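Local coordinates for protein putative rubredoxin reductase (Rhodopseudomonas palustris, PDB 3FG2) that probably uses FAD to pass electrons from NADH to the ferredoxin that serves the cytochrome P450 CYP199A2, at residues S46-K51 against E156-T160; A150-L155 against V177-V182; Y189-H194 against Q324-L329. Residue numbers count along the deposited sequence, not the author numbering.

Contact 1: residues S46-K51 against E156-T160; sequences SKAYLK and EFAAT. With FAD (flavin-adenine dinucleotide), chain B; GOL (glycerol), chain C.
The flavin site of this FAD-dependent reductase is bordered here by the loop segment 46-51, which lies against one face of helix 152-163 through residues 156-160. Ser46 CA sits 5.5 Å from Phe157 CA and Leu50 CA 7.5 Å from Thr160 CA. Residues 48-50 have helical backbone angles without regular helical bonding, which brings Leu50 and Lys51 back to the helix. Lys47, extended (m, t, t) with a final p turn, carries NZ to Glu156 OE1 at 2.6 Å, a salt bridge. Lys47 NZ also donates to FAD O4 at 3.0 Å and, weakly, to FAD N5 at 3.1 Å. With chi1 p, Ser46 OG donates to Glu156 OE1 at 2.7 Å, while Glu156 OE2 is held by Ser322 and Asp323 of the C-terminal domain. Farther along, packing is mostly apolar: Leu50 CD2 meets the edge of the Phe157 ring at CD1 (3.9 Å), and Leu50 CB lies 4.1 Å from Thr160 CG2. A glycerol, probably from crystallisation, accepts hydrogen bonds from Lys51 NZ at O2 (2.7 Å) and O3 (2.9 Å), and its O1 donates to Glu156 O (2.8 Å). A buried Lys-Glu pair beside flavin N5 is characteristic of the active site in FAD-dependent pyridine nucleotide oxidoreductases.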
loop_
_atom_site.group_PDB
_atom_site.type_symbol
_atom_site.label_atom_id
_atom_site.label_comp_id
_atom_site.label_asym_id
_atom_site.label_seq_id
_atom_site.Cartn_x
_atom_site.Cartn_y
_atom_site.Cartn_z
ATOM N N SER A 46 1.516 -10.441 -2.222
ATOM C CA SER A 46 1.548 -10.486 -3.676
ATOM C C SER A 46 2.951 -10.842 -4.137
ATOM O O SER A 46 3.291 -10.700 -5.315
ATOM C CB SER A 46 1.152 -9.129 -4.248
ATOM O OG SER A 46 1.941 -8.106 -3.673
ATOM N N LYS A 47 3.761 -11.310 -3.194
ATOM C CA LYS A 47 5.142 -11.664 -3.487
ATOM C C LYS A 47 5.446 -13.105 -3.054
ATOM O O LYS A 47 4.759 -14.040 -3.479
ATOM C CB LYS A 47 6.078 -10.672 -2.782
ATOM C CG LYS A 47 5.770 -9.213 -3.117
ATOM C CD LYS A 47 6.656 -8.248 -2.343
ATOM C CE LYS A 47 6.387 -6.796 -2.748
ATOM N NZ LYS A 47 4.978 -6.327 -2.515
ATOM N N ALA A 48 6.454 -13.270 -2.199
ATOM C CA ALA A 48 6.867 -14.585 -1.713
ATOM C C ALA A 48 5.726 -15.512 -1.322
ATOM O O ALA A 48 5.717 -16.675 -1.718
ATOM C CB ALA A 48 7.819 -14.432 -0.533
ATOM N N TYR A 49 4.763 -15.013 -0.553
ATOM C CA TYR A 49 3.666 -15.869 -0.121
ATOM C C TYR A 49 3.025 -16.681 -1.252
ATOM O O TYR A 49 2.792 -17.880 -1.109
ATOM C CB TYR A 49 2.590 -15.063 0.597
ATOM C CG TYR A 49 1.602 -15.968 1.283
ATOM C CD1 TYR A 49 1.983 -16.731 2.384
ATOM C CD2 TYR A 49 0.310 -16.134 0.780
ATOM C CE1 TYR A 49 1.106 -17.646 2.967
ATOM C CE2 TYR A 49 -0.573 -17.041 1.351
ATOM C CZ TYR A 49 -0.170 -17.798 2.443
ATOM O OH TYR A 49 -1.036 -18.709 2.999
ATOM N N LEU A 50 2.741 -16.032 -2.375
ATOM C CA LEU A 50 2.143 -16.712 -3.518
ATOM C C LEU A 50 3.002 -17.879 -3.993
ATOM O O LEU A 50 2.550 -18.719 -4.769
ATOM C CB LEU A 50 1.945 -15.722 -4.669
ATOM C CG LEU A 50 0.595 -15.012 -4.806
ATOM C CD1 LEU A 50 -0.093 -14.866 -3.461
ATOM C CD2 LEU A 50 0.825 -13.660 -5.450
ATOM N N LYS A 51 4.242 -17.935 -3.521
ATOM C CA LYS A 51 5.160 -19.000 -3.917
ATOM C C LYS A 51 5.452 -19.965 -2.768
ATOM O O LYS A 51 6.148 -20.958 -2.952
ATOM C CB LYS A 51 6.486 -18.400 -4.391
ATOM C CG LYS A 51 6.359 -17.212 -5.321
ATOM C CD LYS A 51 7.723 -16.590 -5.548
ATOM C CE LYS A 51 7.663 -15.401 -6.479
ATOM N NZ LYS A 51 8.988 -14.725 -6.510
ATOM N N GLU A 156 3.213 -7.506 -9.656
ATOM C CA GLU A 156 3.940 -8.412 -8.789
ATOM C C GLU A 156 3.268 -9.778 -8.920
ATOM O O GLU A 156 3.939 -10.808 -8.956
ATOM C CB GLU A 156 3.905 -7.911 -7.340
ATOM C CG GLU A 156 4.554 -6.537 -7.162
ATOM C CD GLU A 156 4.668 -6.094 -5.711
ATOM O OE1 GLU A 156 3.918 -6.612 -4.854
ATOM O OE2 GLU A 156 5.506 -5.211 -5.429
ATOM N N PHE A 157 1.941 -9.779 -9.024
ATOM C CA PHE A 157 1.193 -11.023 -9.176
ATOM C C PHE A 157 1.426 -11.615 -10.562
ATOM O O PHE A 157 1.762 -12.792 -10.700
ATOM C CB PHE A 157 -0.313 -10.793 -8.993
ATOM C CG PHE A 157 -1.154 -11.941 -9.480
ATOM C CD1 PHE A 157 -1.219 -13.130 -8.759
ATOM C CD2 PHE A 157 -1.818 -11.864 -10.705
ATOM C CE1 PHE A 157 -1.925 -14.224 -9.249
ATOM C CE2 PHE A 157 -2.526 -12.950 -11.206
ATOM C CZ PHE A 157 -2.579 -14.137 -10.478
ATOM N N ALA A 158 1.246 -10.792 -11.588
ATOM C CA ALA A 158 1.411 -11.238 -12.964
ATOM C C ALA A 158 2.705 -12.001 -13.229
ATOM O O ALA A 158 2.702 -13.015 -13.920
ATOM C CB ALA A 158 1.317 -10.054 -13.903
ATOM N N ALA A 159 3.816 -11.506 -12.699
ATOM C CA ALA A 159 5.088 -12.172 -12.915
ATOM C C ALA A 159 5.065 -13.567 -12.295
ATOM O O ALA A 159 5.507 -14.540 -12.907
ATOM C CB ALA A 159 6.219 -11.345 -12.322
ATOM N N THR A 160 4.534 -13.669 -11.086
ATOM C CA THR A 160 4.478 -14.951 -10.420
ATOM C C THR A 160 3.539 -15.928 -11.120
ATOM O O THR A 160 3.883 -17.096 -11.297
ATOM C CB THR A 160 4.081 -14.777 -8.952
ATOM O OG1 THR A 160 5.154 -14.121 -8.266
ATOM C CG2 THR A 160 3.808 -16.134 -8.291
HETATM P PA FAD B . -3.817 -2.220 6.652
HETATM O O1A FAD B . -4.690 -2.461 5.474
HETATM O O2A FAD B . -2.663 -2.907 6.822
HETATM O O5B FAD B . -4.730 -2.759 7.766
HETATM C C5B FAD B . -6.091 -2.290 8.025
HETATM C C4B FAD B . -6.668 -3.328 9.012
HETATM O O4B FAD B . -7.838 -2.703 9.662
HETATM C C3B FAD B . -7.193 -4.630 8.378
HETATM O O3B FAD B . -6.797 -5.820 8.985
HETATM C C2B FAD B . -8.671 -4.365 8.307
HETATM O O2B FAD B . -9.438 -5.519 8.155
HETATM C C1B FAD B . -8.900 -3.712 9.637
HETATM N N9A FAD B . -10.118 -2.914 9.796
HETATM C C8A FAD B . -10.720 -2.125 8.849
HETATM N N7A FAD B . -11.821 -1.530 9.294
HETATM C C5A FAD B . -11.950 -1.943 10.588
HETATM C C6A FAD B . -12.964 -1.642 11.623
HETATM N N6A FAD B . -14.000 -0.856 11.441
HETATM N N1A FAD B . -12.751 -2.261 12.839
HETATM C C2A FAD B . -11.681 -3.091 13.074
HETATM N N3A FAD B . -10.713 -3.417 12.185
HETATM C C4A FAD B . -10.890 -2.818 10.951
HETATM N N1 FAD B . 3.637 -1.103 0.788
HETATM C C2 FAD B . 4.955 -0.965 0.650
HETATM O O2 FAD B . 5.525 0.002 1.055
HETATM N N3 FAD B . 5.762 -1.966 0.016
HETATM C C4 FAD B . 5.208 -3.133 -0.482
HETATM O O4 FAD B . 5.926 -3.964 -1.010
HETATM C C4X FAD B . 3.765 -3.297 -0.333
HETATM N N5 FAD B . 3.167 -4.423 -0.793
HETATM C C5X FAD B . 1.799 -4.553 -0.628
HETATM C C6 FAD B . 1.190 -5.748 -1.105
HETATM C C7 FAD B . -0.166 -5.971 -0.978
HETATM C C7M FAD B . -0.765 -7.261 -1.503
HETATM C C8 FAD B . -1.014 -4.957 -0.340
HETATM C C8M FAD B . -2.506 -5.135 -0.165
HETATM C C9 FAD B . -0.423 -3.767 0.132
HETATM C C9A FAD B . 0.971 -3.557 -0.003
HETATM N N10 FAD B . 1.651 -2.360 0.476
HETATM C C10 FAD B . 3.002 -2.219 0.328
HETATM C "C1'" FAD B . 0.816 -1.323 1.132
HETATM C "C2'" FAD B . 0.770 -1.557 2.673
HETATM O "O2'" FAD B . 0.315 -2.872 2.905
HETATM C "C3'" FAD B . -0.169 -0.530 3.272
HETATM O "O3'" FAD B . 0.342 0.777 3.035
HETATM C "C4'" FAD B . -0.299 -0.761 4.767
HETATM O "O4'" FAD B . -0.812 -2.093 5.033
HETATM C "C5'" FAD B . -1.245 0.271 5.331
HETATM O "O5'" FAD B . -1.389 -0.027 6.874
HETATM P P FAD B . -2.705 0.224 7.553
HETATM O O1P FAD B . -2.382 -0.167 9.024
HETATM O O2P FAD B . -3.202 1.515 7.381
HETATM O O3P FAD B . -3.733 -0.675 7.021
HETATM C C1 GOL C . 7.048 -11.221 -8.177
HETATM O O1 GOL C . 6.035 -11.148 -7.180
HETATM C C2 GOL C . 8.485 -11.146 -7.517
HETATM O O2 GOL C . 9.192 -12.353 -7.849
HETATM C C3 GOL C . 8.439 -11.000 -5.954
HETATM O O3 GOL C . 8.168 -12.220 -5.245
#

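Contact 2: residues A150-L155 against V177-V182; sequences AGFIGL and VMARVV. With FAD (flavin-adenine dinucleotide), chain B.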
loop_
_atom_site.group_PDB
_atom_site.type_symbol
_atom_site.label_atom_id
_atom_site.label_comp_id
_atom_site.label_asym_id
_atom_site.label_seq_id
_atom_site.Cartn_x
_atom_site.Cartn_y
_atom_site.Cartn_z
ATOM N N ALA A 150 -2.750 -2.333 -13.826
ATOM C CA ALA A 150 -1.297 -2.444 -13.880
ATOM C C ALA A 150 -0.588 -1.704 -12.745
ATOM O O ALA A 150 0.433 -1.053 -12.959
ATOM C CB ALA A 150 -0.789 -1.949 -15.229
ATOM N N GLY A 151 -1.140 -1.800 -11.543
ATOM C CA GLY A 151 -0.517 -1.163 -10.401
ATOM C C GLY A 151 0.563 -2.098 -9.894
ATOM O O GLY A 151 0.775 -3.165 -10.482
ATOM N N PHE A 152 1.249 -1.716 -8.820
ATOM C CA PHE A 152 2.309 -2.556 -8.266
ATOM C C PHE A 152 1.850 -3.989 -8.015
ATOM O O PHE A 152 2.458 -4.947 -8.492
ATOM C CB PHE A 152 2.824 -1.992 -6.937
ATOM C CG PHE A 152 3.517 -0.675 -7.058
ATOM C CD1 PHE A 152 4.517 -0.483 -8.010
ATOM C CD2 PHE A 152 3.191 0.375 -6.202
ATOM C CE1 PHE A 152 5.181 0.730 -8.107
ATOM C CE2 PHE A 152 3.853 1.597 -6.294
ATOM C CZ PHE A 152 4.851 1.771 -7.252
ATOM N N ILE A 153 0.773 -4.126 -7.251
ATOM C CA ILE A 153 0.263 -5.440 -6.901
ATOM C C ILE A 153 -0.051 -6.299 -8.117
ATOM O O ILE A 153 0.360 -7.452 -8.190
ATOM C CB ILE A 153 -0.983 -5.311 -6.008
ATOM C CG1 ILE A 153 -0.608 -4.546 -4.737
ATOM C CG2 ILE A 153 -1.528 -6.703 -5.659
ATOM C CD1 ILE A 153 -1.773 -4.210 -3.848
ATOM N N GLY A 154 -0.772 -5.733 -9.074
ATOM C CA GLY A 154 -1.114 -6.481 -10.266
ATOM C C GLY A 154 0.089 -7.066 -10.984
ATOM O O GLY A 154 0.047 -8.217 -11.428
ATOM N N LEU A 155 1.162 -6.286 -11.106
ATOM C CA LEU A 155 2.357 -6.753 -11.800
ATOM C C LEU A 155 3.161 -7.734 -10.964
ATOM O O LEU A 155 3.732 -8.686 -11.496
ATOM C CB LEU A 155 3.232 -5.570 -12.217
ATOM C CG LEU A 155 2.591 -4.632 -13.259
ATOM C CD1 LEU A 155 3.553 -3.503 -13.606
ATOM C CD2 LEU A 155 2.242 -5.417 -14.518
ATOM N N VAL A 177 2.018 1.220 -17.704
ATOM C CA VAL A 177 1.827 0.634 -16.385
ATOM C C VAL A 177 2.244 1.543 -15.231
ATOM O O VAL A 177 3.089 2.413 -15.391
ATOM C CB VAL A 177 2.600 -0.702 -16.258
ATOM C CG1 VAL A 177 2.110 -1.680 -17.315
ATOM C CG2 VAL A 177 4.092 -0.466 -16.412
ATOM N N MET A 178 1.636 1.326 -14.068
ATOM C CA MET A 178 1.941 2.100 -12.876
ATOM C C MET A 178 1.852 3.610 -13.107
ATOM O O MET A 178 2.530 4.385 -12.435
ATOM C CB MET A 178 3.342 1.730 -12.380
ATOM C CG MET A 178 3.511 0.249 -12.022
ATOM S SD MET A 178 5.172 -0.157 -11.445
ATOM C CE MET A 178 5.975 -0.588 -12.961
ATOM N N ALA A 179 1.004 4.024 -14.046
ATOM C CA ALA A 179 0.851 5.436 -14.400
ATOM C C ALA A 179 0.563 6.371 -13.229
ATOM O O ALA A 179 0.891 7.563 -13.270
ATOM C CB ALA A 179 -0.238 5.585 -15.460
ATOM N N ARG A 180 -0.056 5.827 -12.190
ATOM C CA ARG A 180 -0.401 6.596 -11.001
ATOM C C ARG A 180 0.784 6.794 -10.054
ATOM O O ARG A 180 0.753 7.688 -9.205
ATOM C CB ARG A 180 -1.530 5.877 -10.250
ATOM C CG ARG A 180 -1.953 6.489 -8.918
ATOM C CD ARG A 180 -2.683 7.821 -9.107
ATOM N NE ARG A 180 -1.822 8.964 -8.817
ATOM C CZ ARG A 180 -1.663 9.504 -7.612
ATOM N NH1 ARG A 180 -2.315 9.017 -6.564
ATOM N NH2 ARG A 180 -0.839 10.526 -7.454
ATOM N N VAL A 181 1.837 5.990 -10.209
ATOM C CA VAL A 181 2.960 6.079 -9.283
ATOM C C VAL A 181 4.408 6.201 -9.773
ATOM O O VAL A 181 5.283 6.524 -8.971
ATOM C CB VAL A 181 2.911 4.895 -8.289
ATOM C CG1 VAL A 181 1.704 5.030 -7.374
ATOM C CG2 VAL A 181 2.826 3.581 -9.056
ATOM N N VAL A 182 4.679 5.938 -11.049
ATOM C CA VAL A 182 6.055 6.047 -11.552
ATOM C C VAL A 182 6.117 6.839 -12.853
ATOM O O VAL A 182 5.093 7.021 -13.524
ATOM C CB VAL A 182 6.692 4.647 -11.815
ATOM C CG1 VAL A 182 6.587 3.782 -10.574
ATOM C CG2 VAL A 182 6.013 3.968 -13.004
HETATM P PA FAD B . -3.817 -2.220 6.652
HETATM O O1A FAD B . -4.690 -2.461 5.474
HETATM O O2A FAD B . -2.663 -2.907 6.822
HETATM O O5B FAD B . -4.730 -2.759 7.766
HETATM C C5B FAD B . -6.091 -2.290 8.025
HETATM C C4B FAD B . -6.668 -3.328 9.012
HETATM O O4B FAD B . -7.838 -2.703 9.662
HETATM C C3B FAD B . -7.193 -4.630 8.378
HETATM O O3B FAD B . -6.797 -5.820 8.985
HETATM C C2B FAD B . -8.671 -4.365 8.307
HETATM O O2B FAD B . -9.438 -5.519 8.155
HETATM C C1B FAD B . -8.900 -3.712 9.637
HETATM N N9A FAD B . -10.118 -2.914 9.796
HETATM C C8A FAD B . -10.720 -2.125 8.849
HETATM N N7A FAD B . -11.821 -1.530 9.294
HETATM C C5A FAD B . -11.950 -1.943 10.588
HETATM C C6A FAD B . -12.964 -1.642 11.623
HETATM N N6A FAD B . -14.000 -0.856 11.441
HETATM N N1A FAD B . -12.751 -2.261 12.839
HETATM C C2A FAD B . -11.681 -3.091 13.074
HETATM N N3A FAD B . -10.713 -3.417 12.185
HETATM C C4A FAD B . -10.890 -2.818 10.951
HETATM N N1 FAD B . 3.637 -1.103 0.788
HETATM C C2 FAD B . 4.955 -0.965 0.650
HETATM O O2 FAD B . 5.525 0.002 1.055
HETATM N N3 FAD B . 5.762 -1.966 0.016
HETATM C C4 FAD B . 5.208 -3.133 -0.482
HETATM O O4 FAD B . 5.926 -3.964 -1.010
HETATM C C4X FAD B . 3.765 -3.297 -0.333
HETATM N N5 FAD B . 3.167 -4.423 -0.793
HETATM C C5X FAD B . 1.799 -4.553 -0.628
HETATM C C6 FAD B . 1.190 -5.748 -1.105
HETATM C C7 FAD B . -0.166 -5.971 -0.978
HETATM C C7M FAD B . -0.765 -7.261 -1.503
HETATM C C8 FAD B . -1.014 -4.957 -0.340
HETATM C C8M FAD B . -2.506 -5.135 -0.165
HETATM C C9 FAD B . -0.423 -3.767 0.132
HETATM C C9A FAD B . 0.971 -3.557 -0.003
HETATM N N10 FAD B . 1.651 -2.360 0.476
HETATM C C10 FAD B . 3.002 -2.219 0.328
HETATM C "C1'" FAD B . 0.816 -1.323 1.132
HETATM C "C2'" FAD B . 0.770 -1.557 2.673
HETATM O "O2'" FAD B . 0.315 -2.872 2.905
HETATM C "C3'" FAD B . -0.169 -0.530 3.272
HETATM O "O3'" FAD B . 0.342 0.777 3.035
HETATM C "C4'" FAD B . -0.299 -0.761 4.767
HETATM O "O4'" FAD B . -0.812 -2.093 5.033
HETATM C "C5'" FAD B . -1.245 0.271 5.331
HETATM O "O5'" FAD B . -1.389 -0.027 6.874
HETATM P P FAD B . -2.705 0.224 7.553
HETATM O O1P FAD B . -2.382 -0.167 9.024
HETATM O O2P FAD B . -3.202 1.515 7.381
HETATM O O3P FAD B . -3.733 -0.675 7.021
#
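Ala150 lies in the turn between strand 144-148 and helix 152-163, part of a GxGxxG pattern of Rossmann type that probably marks the NADH-binding domain. Ala150 O accepts a hydrogen bond from Met178 N at 2.9 Å, tying the turn to the loop that follows strand 167-171, and Ala150 CB packs on Val177 CG1 at 3.6 Å. Gly151, the N-cap residue, runs close beside Met178, their CA atoms 4.8 Å apart; its O starts the helical bonding by accepting Leu155 N at 3.2 Å. Phe152 then reaches over the loop. Phe152 CZ touches Val181 CG2 at 3.3 Å, and Met178 SD lies 4.5 Å from the centroid of the Phe152 ring in an oblique Met-aromatic contact. Ile153 turns instead to the flavin, its CD1 3.7 Å from FAD C8. One helical turn after Gly151, Leu155 comes back to the loop: CD1 rests 4.0 Å from Val177 CB and 3.8 Å from Met178 CE.

Contact 3: residues Y189-H194 against Q324-L329; sequences YFHDRH and QGDDKL
This is a buried helix-to-strand contact between domains, in which helix 184-196 of the pyridine nucleotide-disulphide oxidoreductase region meets the turn and second strand of a hairpin in the C-terminal region. The short helical segment 189-194 and strand 327-329 run nearly antiparallel, at 158° with axes 11.4 Å apart; Phe190 CA is 8.4 Å from Gln324 CA and His194 CA 8.3 Å from Gly325 CA. Residues 324-327 form a type II' beta turn, with Gly325 at phi 64° and psi -122°; Gln324 N to Asp327 O and Asp327 N to Gln324 O are both 3.0 Å hydrogen bonds. The turn joins strands 319-324 and 327-333 of the antiparallel sheet in the C-terminal reductase domain, and the side chains of Gln324 and Asp327 meet the helix. Asp327 (chi1 m) takes two donors from the helix: Tyr189 OH (chi1 t) reaches Asp327 OD1 at 2.6 Å, and Arg193 NE, on a side chain with chi1 to chi3 all m, donates a nearly linear hydrogen bond, part of a salt bridge, to Asp327 OD2 at 2.8 Å. Phe190, chi1 m, fills the space between helix and hairpin: Gln324 CD lies over one ring face, Phe190 CE2 approaches Asp327 CB at 3.8 Å and Phe190 CE1 approaches Leu329 CG at 3.8 Å. Gln324 (m, t) directs OE1 to His194 NE2, which donates at 2.9 Å, while Gln324 NE2 bonds Ser322 OG on its own strand.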
loop_
_atom_site.group_PDB
_atom_site.type_symbol
_atom_site.label_atom_id
_atom_site.label_comp_id
_atom_site.label_asym_id
_atom_site.label_seq_id
_atom_site.Cartn_x
_atom_site.Cartn_y
_atom_site.Cartn_z
ATOM N N TYR A 189 10.584 0.196 -18.856
ATOM C CA TYR A 189 11.456 -0.903 -18.436
ATOM C C TYR A 189 10.652 -2.139 -18.037
ATOM O O TYR A 189 10.920 -3.251 -18.497
ATOM C CB TYR A 189 12.330 -0.486 -17.240
ATOM C CG TYR A 189 13.140 -1.634 -16.664
ATOM C CD1 TYR A 189 14.280 -2.114 -17.324
ATOM C CD2 TYR A 189 12.734 -2.282 -15.497
ATOM C CE1 TYR A 189 14.993 -3.218 -16.838
ATOM C CE2 TYR A 189 13.441 -3.392 -14.997
ATOM C CZ TYR A 189 14.569 -3.852 -15.675
ATOM O OH TYR A 189 15.263 -4.943 -15.190
ATOM N N PHE A 190 9.670 -1.944 -17.169
ATOM C CA PHE A 190 8.861 -3.058 -16.711
ATOM C C PHE A 190 7.949 -3.624 -17.784
ATOM O O PHE A 190 7.584 -4.803 -17.737
ATOM C CB PHE A 190 8.080 -2.657 -15.459
ATOM C CG PHE A 190 8.918 -2.676 -14.222
ATOM C CD1 PHE A 190 9.378 -1.495 -13.653
ATOM C CD2 PHE A 190 9.311 -3.891 -13.659
ATOM C CE1 PHE A 190 10.224 -1.524 -12.543
ATOM C CE2 PHE A 190 10.159 -3.933 -12.546
ATOM C CZ PHE A 190 10.616 -2.749 -11.989
ATOM N N HIS A 191 7.585 -2.794 -18.757
ATOM C CA HIS A 191 6.751 -3.279 -19.838
ATOM C C HIS A 191 7.594 -4.273 -20.630
ATOM O O HIS A 191 7.111 -5.330 -21.024
ATOM C CB HIS A 191 6.304 -2.142 -20.756
ATOM C CG HIS A 191 5.744 -2.620 -22.059
ATOM N ND1 HIS A 191 6.541 -3.050 -23.098
ATOM C CD2 HIS A 191 4.466 -2.801 -22.467
ATOM C CE1 HIS A 191 5.780 -3.476 -24.090
ATOM N NE2 HIS A 191 4.516 -3.336 -23.732
ATOM N N ASP A 192 8.860 -3.928 -20.850
ATOM C CA ASP A 192 9.770 -4.795 -21.591
ATOM C C ASP A 192 10.013 -6.108 -20.836
ATOM O O ASP A 192 9.866 -7.196 -21.398
ATOM C CB ASP A 192 11.117 -4.096 -21.838
ATOM C CG ASP A 192 11.026 -2.958 -22.853
ATOM O OD1 ASP A 192 10.048 -2.905 -23.630
ATOM O OD2 ASP A 192 11.951 -2.118 -22.889
ATOM N N ARG A 193 10.383 -6.001 -19.565
ATOM C CA ARG A 193 10.649 -7.172 -18.743
ATOM C C ARG A 193 9.479 -8.146 -18.716
ATOM O O ARG A 193 9.658 -9.346 -18.941
ATOM C CB ARG A 193 10.990 -6.741 -17.319
ATOM C CG ARG A 193 12.272 -5.925 -17.246
ATOM C CD ARG A 193 13.477 -6.796 -17.570
ATOM N NE ARG A 193 13.793 -7.699 -16.466
ATOM C CZ ARG A 193 14.386 -8.882 -16.607
ATOM N NH1 ARG A 193 14.728 -9.320 -17.810
ATOM N NH2 ARG A 193 14.645 -9.622 -15.539
ATOM N N HIS A 194 8.283 -7.633 -18.442
ATOM C CA HIS A 194 7.098 -8.481 -18.384
ATOM C C HIS A 194 6.749 -9.072 -19.740
ATOM O O HIS A 194 6.431 -10.256 -19.839
ATOM C CB HIS A 194 5.917 -7.695 -17.816
ATOM C CG HIS A 194 6.038 -7.426 -16.350
ATOM N ND1 HIS A 194 6.346 -8.416 -15.443
ATOM C CD2 HIS A 194 5.891 -6.288 -15.634
ATOM C CE1 HIS A 194 6.385 -7.897 -14.229
ATOM N NE2 HIS A 194 6.112 -6.608 -14.318
ATOM N N GLN A 324 8.958 -7.157 -8.587
ATOM C CA GLN A 324 8.314 -7.779 -9.738
ATOM C C GLN A 324 9.259 -8.745 -10.425
ATOM O O GLN A 324 10.257 -8.336 -11.034
ATOM C CB GLN A 324 7.827 -6.695 -10.713
ATOM C CG GLN A 324 6.722 -5.797 -10.129
ATOM C CD GLN A 324 6.406 -4.591 -11.007
ATOM O OE1 GLN A 324 6.474 -4.673 -12.234
ATOM N NE2 GLN A 324 6.044 -3.469 -10.378
ATOM N N GLY A 325 8.939 -10.031 -10.322
ATOM C CA GLY A 325 9.778 -11.050 -10.925
ATOM C C GLY A 325 11.137 -11.035 -10.247
ATOM O O GLY A 325 11.233 -11.200 -9.033
ATOM N N ASP A 326 12.195 -10.824 -11.019
ATOM C CA ASP A 326 13.527 -10.786 -10.438
ATOM C C ASP A 326 14.028 -9.365 -10.224
ATOM O O ASP A 326 15.128 -9.167 -9.723
ATOM C CB ASP A 326 14.511 -11.554 -11.321
ATOM C CG ASP A 326 14.166 -13.021 -11.422
ATOM O OD1 ASP A 326 13.734 -13.593 -10.397
ATOM O OD2 ASP A 326 14.331 -13.607 -12.511
ATOM N N ASP A 327 13.216 -8.380 -10.598
ATOM C CA ASP A 327 13.599 -6.975 -10.457
ATOM C C ASP A 327 13.058 -6.347 -9.180
ATOM O O ASP A 327 11.967 -6.689 -8.720
ATOM C CB ASP A 327 13.097 -6.147 -11.651
ATOM C CG ASP A 327 13.797 -6.495 -12.952
ATOM O OD1 ASP A 327 15.041 -6.394 -13.014
ATOM O OD2 ASP A 327 13.097 -6.861 -13.922
ATOM N N LYS A 328 13.834 -5.427 -8.615
ATOM C CA LYS A 328 13.445 -4.714 -7.403
ATOM C C LYS A 328 13.328 -3.239 -7.750
ATOM O O LYS A 328 14.222 -2.673 -8.381
ATOM C CB LYS A 328 14.496 -4.891 -6.309
ATOM C CG LYS A 328 14.388 -3.873 -5.170
ATOM C CD LYS A 328 13.245 -4.165 -4.203
ATOM C CE LYS A 328 13.658 -5.222 -3.178
ATOM N NZ LYS A 328 12.596 -5.484 -2.157
ATOM N N LEU A 329 12.219 -2.626 -7.344
ATOM C CA LEU A 329 11.980 -1.216 -7.605
ATOM C C LEU A 329 11.905 -0.494 -6.272
ATOM O O LEU A 329 11.138 -0.880 -5.387
ATOM C CB LEU A 329 10.649 -1.024 -8.336
ATOM C CG LEU A 329 10.375 0.255 -9.151
ATOM C CD1 LEU A 329 8.876 0.529 -9.145
ATOM C CD2 LEU A 329 11.111 1.445 -8.599
#

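All three contacts are largely buried, with an exposed touching residue, Lys51, in contact 1. Contacts 1 and 2 share helix 152-163: its N-terminal part serves contact 2 and the following turns contact 1, and both reach FAD. Their chemistry differs, since contact 1 centres on a charged pair at the flavin, whereas contact 2 is mostly apolar around a single backbone hydrogen bond. Contact 3 lies farther from the chain's centre and joins the C-terminal domain through charged and polar side chains around Phe190. It adjoins both others: Glu156 CG packs on Gln324 CG at 3.7 Å, and Met178 CE on Phe190 CD1 at 3.6 Å.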